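Local coordinates for blood group a-and b-cleaving endo-beta-galactosidase (Streptococcus pneumoniae, PDB 2YGM), which probably cleaves blood group A and B glycans as an endo-beta-galactosidase, the part here being two NPCBM modules that probably bind carbohydrate, at residues K215-G220 / A340-L345. Residues are numbered along the deposited sequence; the frame is centred on the assembly and turned at random.
Sequences KPFTPG and ADELVL. With NA (sodium ion), chain F.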
loop_
_atom_site.group_PDB
_atom_site.type_symbol
_atom_site.label_atom_id
_atom_site.label_comp_id
_atom_site.label_asym_id
_atom_site.label_seq_id
_atom_site.Cartn_x
_atom_site.Cartn_y
_atom_site.Cartn_z
ATOM N N LYS A 215 1.897 19.843 -2.133
ATOM C CA LYS A 215 3.302 20.171 -1.864
ATOM C C LYS A 215 3.477 20.642 -0.419
ATOM O O LYS A 215 2.547 21.220 0.154
ATOM C CB LYS A 215 3.793 21.275 -2.816
ATOM C CG LYS A 215 3.741 20.931 -4.303
ATOM C CD LYS A 215 3.932 22.167 -5.169
ATOM C CE LYS A 215 3.476 21.914 -6.602
ATOM N NZ LYS A 215 3.558 23.153 -7.433
ATOM N N PRO A 216 4.668 20.397 0.177
ATOM C CA PRO A 216 5.017 21.028 1.460
ATOM C C PRO A 216 5.171 22.540 1.287
ATOM O O PRO A 216 5.515 22.996 0.195
ATOM C CB PRO A 216 6.363 20.387 1.822
ATOM C CG PRO A 216 6.909 19.871 0.527
ATOM C CD PRO A 216 5.714 19.456 -0.270
ATOM N N PHE A 217 4.922 23.299 2.354
ATOM C CA PHE A 217 4.828 24.760 2.266
ATOM C C PHE A 217 6.020 25.436 1.579
ATOM O O PHE A 217 5.889 25.914 0.454
ATOM C CB PHE A 217 4.563 25.383 3.641
ATOM C CG PHE A 217 4.168 26.831 3.580
ATOM C CD1 PHE A 217 2.837 27.195 3.387
ATOM C CD2 PHE A 217 5.125 27.834 3.708
ATOM C CE1 PHE A 217 2.459 28.538 3.324
ATOM C CE2 PHE A 217 4.764 29.181 3.646
ATOM C CZ PHE A 217 3.425 29.534 3.453
ATOM N N THR A 218 7.169 25.464 2.255
ATOM C CA THR A 218 8.376 26.131 1.749
ATOM C C THR A 218 8.874 25.599 0.392
ATOM O O THR A 218 9.064 26.391 -0.535
ATOM C CB THR A 218 9.519 26.139 2.810
ATOM O OG1 THR A 218 9.112 26.924 3.936
ATOM C CG2 THR A 218 10.803 26.726 2.243
ATOM N N PRO A 219 9.088 24.270 0.263
ATOM C CA PRO A 219 9.513 23.781 -1.055
ATOM C C PRO A 219 8.490 24.088 -2.151
ATOM O O PRO A 219 8.876 24.408 -3.277
ATOM C CB PRO A 219 9.649 22.267 -0.846
ATOM C CG PRO A 219 9.885 22.113 0.609
ATOM C CD PRO A 219 9.044 23.178 1.251
ATOM N N GLY A 220 7.204 24.011 -1.817
ATOM C CA GLY A 220 6.137 24.369 -2.754
ATOM C C GLY A 220 6.164 25.829 -3.178
ATOM O O GLY A 220 5.955 26.145 -4.351
ATOM N N ALA A 340 10.344 25.739 13.860
ATOM C CA ALA A 340 9.761 24.754 12.948
ATOM C C ALA A 340 8.242 24.640 13.110
ATOM O O ALA A 340 7.750 23.974 14.026
ATOM C CB ALA A 340 10.429 23.398 13.138
ATOM N N ASP A 341 7.506 25.299 12.216
ATOM C CA ASP A 341 6.043 25.322 12.282
ATOM C C ASP A 341 5.353 24.663 11.077
ATOM O O ASP A 341 4.125 24.587 11.033
ATOM C CB ASP A 341 5.538 26.762 12.438
ATOM C CG ASP A 341 5.841 27.356 13.801
ATOM O OD1 ASP A 341 5.665 26.662 14.828
ATOM O OD2 ASP A 341 6.252 28.536 13.843
ATOM N N GLU A 342 6.138 24.186 10.114
ATOM C CA GLU A 342 5.590 23.646 8.865
ATOM C C GLU A 342 4.919 22.289 9.027
ATOM O O GLU A 342 5.563 21.308 9.401
ATOM C CB GLU A 342 6.659 23.581 7.773
ATOM C CG GLU A 342 7.318 24.929 7.490
ATOM C CD GLU A 342 7.471 25.222 6.011
ATOM O OE1 GLU A 342 7.325 24.299 5.180
ATOM O OE2 GLU A 342 7.738 26.393 5.679
ATOM N N LEU A 343 3.617 22.258 8.745
ATOM C CA LEU A 343 2.803 21.039 8.770
ATOM C C LEU A 343 2.446 20.580 7.365
ATOM O O LEU A 343 2.345 21.394 6.446
ATOM C CB LEU A 343 1.488 21.287 9.522
ATOM C CG LEU A 343 1.319 20.809 10.961
ATOM C CD1 LEU A 343 -0.146 20.794 11.310
ATOM C CD2 LEU A 343 1.894 19.426 11.142
ATOM N N VAL A 344 2.239 19.273 7.211
ATOM C CA VAL A 344 1.623 18.729 5.999
ATOM C C VAL A 344 0.469 17.797 6.334
ATOM O O VAL A 344 0.521 17.046 7.308
ATOM C CB VAL A 344 2.623 18.020 5.045
ATOM C CG1 VAL A 344 3.386 19.040 4.211
ATOM C CG2 VAL A 344 3.572 17.110 5.802
ATOM N N LEU A 345 -0.585 17.880 5.531
ATOM C CA LEU A 345 -1.697 16.952 5.630
ATOM C C LEU A 345 -1.611 16.026 4.421
ATOM O O LEU A 345 -1.891 16.431 3.291
ATOM C CB LEU A 345 -3.042 17.695 5.680
ATOM C CG LEU A 345 -3.173 18.894 6.638
ATOM C CD1 LEU A 345 -4.472 19.657 6.410
ATOM C CD2 LEU A 345 -3.053 18.481 8.091
HETATM NA NA NA F . 7.307 25.671 16.590
#
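Glu342 lays its carboxylate against the first turn of the short helix 217-221, over Phe217 CB and the backbone of Thr218. Its OE1 accepts the amide of Thr218, N to OE1 3.2 Å, through the syn lone pair and with a nearly straight N-H...O angle of 172°. That amide belongs to the first turn of the helix, where no preceding carbonyl of the helix can take it, so an acid reaching in from a strand supplies the acceptor; the helix end would in turn be expected to stabilise the negative charge. The same oxygen rests 3.3 Å from Phe217 CB. The ring itself swings off, since chi1 of -168° sets CG opposite the backbone N, and its plane stands roughly perpendicular to that of the carboxylate. A bend at the second torsion steers the glutamate chain to this position. Two residues along the strand, Val344 adds an apolar touch: its CG1 lies 3.8 Å from Pro216 CA, at the N-cap, and 4.0 Å from Pro216 CB. Leu343, between the two, turns away from the helix and its side chain touches Ser332 of strand 327-334; Asp341, just before Glu342, binds the sodium ion through OD1 (2.6 Å), as does Asp284 O. Helix 217-221 thus packs against one face of the antiparallel sheet in which strand 342-352 runs between 242-246 and 262-270, with Ile228 of strand 228-232 touching both Pro216 and Val344.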